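Local coordinates for PmbA-related protein (Thermotoga maritima, PDB 1VL4) that is of uncertain cellular function, a putative modulator of DNA gyrase that probably has metallopeptidase activity, like its relatives, at residues A[238-243]-A[367-372]; A[387-392]-A[404-409]. One frame throughout, in Å; residues are numbered along the deposited sequence.

Interaction 1 of 2, residues A[238-243]-A[367-372]; sequences LMRNTA and VITEVE
L238 and M239 pair in parallel with V367 and I368, I368 N donating to L238 O (2.9 Å) and R240 N to I368 O (2.8 Å) where strand 233-239 gives way to helix 241-247. L238 runs alongside V367 on one face, L238 CB 4.0 Å from V367 CG2. On the face shared by M239 and I368, I368 CG2 meets A243 CB at 3.9 Å. Beyond the ladder the contact illustrates one hydroxyl as donor and acceptor at once. T242 OG1, set between backbone N and carbonyl carbon by chi1 of 48°, donates a short bond (2.5 Å) to T369 O, while NE and NH1 of R240, at the N-cap position, both grip it in the guanidinium plane. T369 CB sits 3.6 Å above the centre of that plane. R240 NH1 also makes salt bridges to E220 and, at 3.2 Å, to E370 OE2, whose carboxylate is turned 78° from the guanidinium. An alanine in place of R240 would probably leave both carboxylates without their shared cation and T242 OG1 without its two donors. T369 and E370 both face K390 in a classic beta bulge. Hydroxyl bridge and salt bridge join the helix's first turn to this irregular strand.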
loop_
_atom_site.group_PDB
_atom_site.type_symbol
_atom_site.label_atom_id
_atom_site.label_comp_id
_atom_site.label_asym_id
_atom_site.label_seq_id
_atom_site.Cartn_x
_atom_site.Cartn_y
_atom_site.Cartn_z
ATOM N N LEU A 238 22.327 11.421 20.411
ATOM C CA LEU A 238 23.176 10.869 19.352
ATOM C C LEU A 238 22.270 9.959 18.502
ATOM O O LEU A 238 21.889 8.865 18.914
ATOM C CB LEU A 238 24.351 10.115 19.951
ATOM C CG LEU A 238 25.266 9.274 19.060
ATOM C CD1 LEU A 238 25.538 9.938 17.761
ATOM C CD2 LEU A 238 26.565 8.995 19.874
ATOM N N MET A 239 21.854 10.461 17.352
ATOM C CA MET A 239 21.000 9.675 16.490
ATOM C C MET A 239 21.820 8.812 15.552
ATOM O O MET A 239 22.434 9.295 14.604
ATOM C CB MET A 239 20.051 10.576 15.761
ATOM C CG MET A 239 19.139 9.815 14.816
ATOM S SD MET A 239 17.647 10.732 14.436
ATOM C CE MET A 239 17.062 11.012 16.076
ATOM N N ARG A 240 21.833 7.507 15.818
ATOM C CA ARG A 240 22.581 6.594 14.981
ATOM C C ARG A 240 22.069 6.654 13.538
ATOM O O ARG A 240 20.900 6.955 13.297
ATOM C CB ARG A 240 22.505 5.176 15.485
ATOM C CG ARG A 240 23.607 4.268 14.942
ATOM C CD ARG A 240 23.586 2.914 15.569
ATOM N NE ARG A 240 22.454 2.129 15.084
ATOM C CZ ARG A 240 22.104 0.954 15.578
ATOM N NH1 ARG A 240 21.048 0.347 15.083
ATOM N NH2 ARG A 240 22.820 0.384 16.546
ATOM N N ASN A 241 22.985 6.368 12.618
ATOM C CA ASN A 241 22.701 6.304 11.186
ATOM C C ASN A 241 21.362 5.631 10.825
ATOM O O ASN A 241 20.566 6.181 10.058
ATOM C CB ASN A 241 23.912 5.726 10.365
ATOM C CG ASN A 241 24.466 4.393 10.874
ATOM O OD1 ASN A 241 23.806 3.643 11.601
ATOM N ND2 ASN A 241 25.695 4.066 10.418
ATOM N N THR A 242 21.121 4.453 11.377
ATOM C CA THR A 242 19.898 3.696 11.082
ATOM C C THR A 242 18.606 4.475 11.411
ATOM O O THR A 242 17.636 4.367 10.676
ATOM C CB THR A 242 19.863 2.383 11.865
ATOM O OG1 THR A 242 20.175 2.653 13.235
ATOM C CG2 THR A 242 20.901 1.437 11.355
ATOM N N ALA A 243 18.591 5.247 12.506
ATOM C CA ALA A 243 17.405 6.081 12.830
ATOM C C ALA A 243 17.321 7.271 11.848
ATOM O O ALA A 243 16.252 7.601 11.304
ATOM C CB ALA A 243 17.461 6.554 14.270
ATOM N N VAL A 367 21.139 7.878 23.101
ATOM C CA VAL A 367 21.429 7.358 21.772
ATOM C C VAL A 367 20.105 6.793 21.214
ATOM O O VAL A 367 19.461 5.994 21.854
ATOM C CB VAL A 367 22.501 6.257 21.797
ATOM C CG1 VAL A 367 22.586 5.536 20.424
ATOM C CG2 VAL A 367 23.872 6.835 22.209
ATOM N N ILE A 368 19.699 7.248 20.041
ATOM C CA ILE A 368 18.533 6.687 19.386
ATOM C C ILE A 368 19.002 5.911 18.172
ATOM O O ILE A 368 19.645 6.465 17.272
ATOM C CB ILE A 368 17.474 7.774 19.089
ATOM C CG1 ILE A 368 16.697 8.029 20.380
ATOM C CG2 ILE A 368 16.468 7.352 17.961
ATOM C CD1 ILE A 368 16.179 9.361 20.449
ATOM N N THR A 369 18.673 4.618 18.179
ATOM C CA THR A 369 19.127 3.671 17.152
ATOM C C THR A 369 18.067 3.333 16.113
ATOM O O THR A 369 18.415 2.963 15.013
ATOM C CB THR A 369 19.573 2.340 17.763
ATOM O OG1 THR A 369 18.520 1.829 18.599
ATOM C CG2 THR A 369 20.847 2.539 18.596
ATOM N N GLU A 370 16.799 3.435 16.479
ATOM C CA GLU A 370 15.696 3.182 15.548
ATOM C C GLU A 370 14.516 4.077 15.895
ATOM O O GLU A 370 14.288 4.397 17.076
ATOM C CB GLU A 370 15.249 1.715 15.611
ATOM C CG GLU A 370 16.412 0.677 15.503
ATOM C CD GLU A 370 17.024 0.613 14.118
ATOM O OE1 GLU A 370 16.437 1.209 13.164
ATOM O OE2 GLU A 370 18.092 -0.040 13.979
ATOM N N VAL A 371 13.793 4.500 14.857
ATOM C CA VAL A 371 12.482 5.174 15.014
ATOM C C VAL A 371 11.351 4.384 14.301
ATOM O O VAL A 371 11.581 3.686 13.340
ATOM C CB VAL A 371 12.525 6.620 14.480
ATOM C CG1 VAL A 371 13.340 7.512 15.397
ATOM C CG2 VAL A 371 13.086 6.685 13.053
ATOM N N GLU A 372 10.131 4.509 14.785
ATOM C CA GLU A 372 9.003 3.752 14.258
ATOM C C GLU A 372 7.811 4.677 14.140
ATOM O O GLU A 372 7.655 5.621 14.948
ATOM C CB GLU A 372 8.642 2.591 15.214
ATOM C CG GLU A 372 9.667 1.416 15.205
ATOM C CD GLU A 372 10.692 1.407 16.358
ATOM O OE1 GLU A 372 10.386 1.850 17.490
ATOM O OE2 GLU A 372 11.823 0.913 16.129
#

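Interaction 2 of 2, residues A[387-392]-A[404-409]; sequences LFAKGY and EDITIS
L387 and I408 form an antiparallel hydrogen-bonded pair, L387 N giving to I408 O and I408 N to L387 O, each bond 2.8 Å. Next to it F388 faces T407 as a non-hydrogen-bonded pair, where T407 CA approaches L387 O to 3.2 Å in a CA-H...O contact. A third bond, from A389 N to I406 O (3.0 Å), comes in tilted from the carbonyl plane. The two strand directions differ by 120°, far from straight antiparallel pairing, and the chain bends sharply at D405.

The two faces of this ladder are a clear example of amphipathic sheet construction. On the buried face L387, A389, I406 and I408 pack as hydrocarbon. With chi1 of 56°, I408 CG1 stands between its backbone N and carbonyl carbon, and from there it reaches A389 CB at 4.2 Å. I406 adopts the same turn, which brings its CG1 within 3.5 Å of A389 O. The small A389 methyl thus meets I408 CG1, with I406 CD1 a little farther off, and I408 goes on to meet V371 and F385.

The opposite face is looser and more open to solvent. The ring of exposed F388 crosses T407 obliquely, and T407 OG1 lies over one ring face, 4.2 Å from F388 CD2. T407 CG2 sits closer in, 3.4 Å from L387 O. Beyond A389 and I406 the pairing gives out: G391 bonds to V403 of strand 398-404, and E404 turns to a salt bridge with R194. Strand 384-395 thus pairs with both 398-404 and 406-411 in the mixed sheet of the C-terminal family region.

Alignment and packing therefore have different sources: backbone bonds set the register, branched apolar groups fill the buried face, and the more open side adds a lighter contact of hydroxyl, ring and methyl.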
loop_
_atom_site.group_PDB
_atom_site.type_symbol
_atom_site.label_atom_id
_atom_site.label_comp_id
_atom_site.label_asym_id
_atom_site.label_seq_id
_atom_site.Cartn_x
_atom_site.Cartn_y
_atom_site.Cartn_z
ATOM N N LEU A 387 7.403 10.331 17.445
ATOM C CA LEU A 387 7.774 9.015 16.961
ATOM C C LEU A 387 8.215 8.159 18.119
ATOM O O LEU A 387 8.994 8.609 18.981
ATOM C CB LEU A 387 8.935 9.128 15.955
ATOM C CG LEU A 387 8.675 9.846 14.629
ATOM C CD1 LEU A 387 9.987 10.093 13.919
ATOM C CD2 LEU A 387 7.697 9.072 13.726
ATOM N N PHE A 388 7.733 6.926 18.143
ATOM C CA PHE A 388 8.273 5.928 19.036
ATOM C C PHE A 388 9.707 5.656 18.631
ATOM O O PHE A 388 10.062 5.763 17.461
ATOM C CB PHE A 388 7.484 4.632 18.969
ATOM C CG PHE A 388 6.073 4.753 19.433
ATOM C CD1 PHE A 388 5.074 5.161 18.563
ATOM C CD2 PHE A 388 5.733 4.426 20.722
ATOM C CE1 PHE A 388 3.764 5.259 18.986
ATOM C CE2 PHE A 388 4.426 4.510 21.139
ATOM C CZ PHE A 388 3.446 4.929 20.267
ATOM N N ALA A 389 10.540 5.320 19.609
ATOM C CA ALA A 389 11.971 5.162 19.341
ATOM C C ALA A 389 12.609 4.120 20.253
ATOM O O ALA A 389 12.033 3.732 21.282
ATOM C CB ALA A 389 12.687 6.523 19.486
ATOM N N LYS A 390 13.770 3.637 19.821
ATOM C CA LYS A 390 14.622 2.726 20.608
ATOM C C LYS A 390 15.985 3.392 20.774
ATOM O O LYS A 390 16.461 4.057 19.863
ATOM C CB LYS A 390 14.848 1.423 19.823
ATOM C CG LYS A 390 13.703 0.387 19.876
ATOM C CD LYS A 390 13.940 -0.683 18.798
ATOM C CE LYS A 390 13.338 -2.022 19.171
ATOM N NZ LYS A 390 11.833 -2.049 19.038
ATOM N N GLY A 391 16.618 3.170 21.913
ATOM C CA GLY A 391 17.937 3.713 22.161
ATOM C C GLY A 391 18.498 3.315 23.527
ATOM O O GLY A 391 18.057 2.326 24.135
ATOM N N TYR A 392 19.465 4.122 23.991
ATOM C CA TYR A 392 20.306 3.821 25.140
ATOM C C TYR A 392 20.539 5.114 25.923
ATOM O O TYR A 392 20.456 6.203 25.346
ATOM C CB TYR A 392 21.666 3.285 24.639
ATOM C CG TYR A 392 21.516 2.031 23.819
ATOM C CD1 TYR A 392 21.145 2.110 22.486
ATOM C CD2 TYR A 392 21.657 0.759 24.393
ATOM C CE1 TYR A 392 20.936 0.967 21.734
ATOM C CE2 TYR A 392 21.466 -0.414 23.618
ATOM C CZ TYR A 392 21.106 -0.292 22.294
ATOM O OH TYR A 392 20.903 -1.397 21.473
ATOM N N GLU A 404 13.726 2.053 27.485
ATOM C CA GLU A 404 12.374 1.557 27.215
ATOM C C GLU A 404 11.370 2.638 26.936
ATOM O O GLU A 404 11.357 3.679 27.617
ATOM C CB GLU A 404 11.797 0.911 28.475
ATOM C CG GLU A 404 12.377 -0.392 28.876
ATOM C CD GLU A 404 11.341 -1.269 29.479
ATOM O OE1 GLU A 404 10.461 -1.719 28.710
ATOM O OE2 GLU A 404 11.399 -1.523 30.701
ATOM N N ASP A 405 10.462 2.339 26.016
ATOM C CA ASP A 405 9.202 3.038 25.943
ATOM C C ASP A 405 9.436 4.521 25.857
ATOM O O ASP A 405 8.992 5.286 26.712
ATOM C CB ASP A 405 8.370 2.716 27.192
ATOM C CG ASP A 405 8.033 1.247 27.305
ATOM O OD1 ASP A 405 7.665 0.630 26.277
ATOM O OD2 ASP A 405 8.118 0.724 28.435
ATOM N N ILE A 406 10.185 4.939 24.848
ATOM C CA ILE A 406 10.378 6.363 24.657
ATOM C C ILE A 406 9.818 6.861 23.334
ATOM O O ILE A 406 9.745 6.135 22.350
ATOM C CB ILE A 406 11.854 6.789 24.815
ATOM C CG1 ILE A 406 12.772 5.937 23.943
ATOM C CG2 ILE A 406 12.234 6.731 26.292
ATOM C CD1 ILE A 406 14.076 6.631 23.617
ATOM N N THR A 407 9.384 8.108 23.377
ATOM C CA THR A 407 8.962 8.840 22.221
ATOM C C THR A 407 9.887 10.045 22.056
ATOM O O THR A 407 10.254 10.709 23.025
ATOM C CB THR A 407 7.494 9.313 22.391
ATOM O OG1 THR A 407 6.630 8.176 22.320
ATOM C CG2 THR A 407 7.089 10.315 21.296
ATOM N N ILE A 408 10.258 10.319 20.816
ATOM C CA ILE A 408 10.915 11.556 20.511
ATOM C C ILE A 408 9.990 12.397 19.689
ATOM O O ILE A 408 9.196 11.875 18.885
ATOM C CB ILE A 408 12.256 11.354 19.760
ATOM C CG1 ILE A 408 12.064 10.536 18.490
ATOM C CG2 ILE A 408 13.296 10.695 20.686
ATOM C CD1 ILE A 408 13.276 10.544 17.628
ATOM N N SER A 409 10.108 13.705 19.886
ATOM C CA SER A 409 9.342 14.663 19.123
ATOM C C SER A 409 10.141 15.937 18.867
ATOM O O SER A 409 11.080 16.256 19.576
ATOM C CB SER A 409 8.064 14.996 19.870
ATOM O OG SER A 409 8.388 15.719 21.028
#

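Read from the N terminus, interaction 1 comes first: it joins strand 233-239 and the start of helix 241-247 to strand 365-372, closing a loop of 123 residues that is mostly neither helix nor strand. Interaction 2 then closes a short loop of 11 residues, nearly all strand, between 387-392 and 404-409. The two are in series, neither nesting nor crossing. Their centres are about 9 Å apart because strands 365-372 and 384-395 are neighbours in one mixed sheet. T369 N probably bonds to K390 O and Y392 N to V367 O (both 2.8 Å), and I368 packs on I408, so sequence-distant parallel pairing and local antiparallel pairing share one apolar face within the C-terminal family region.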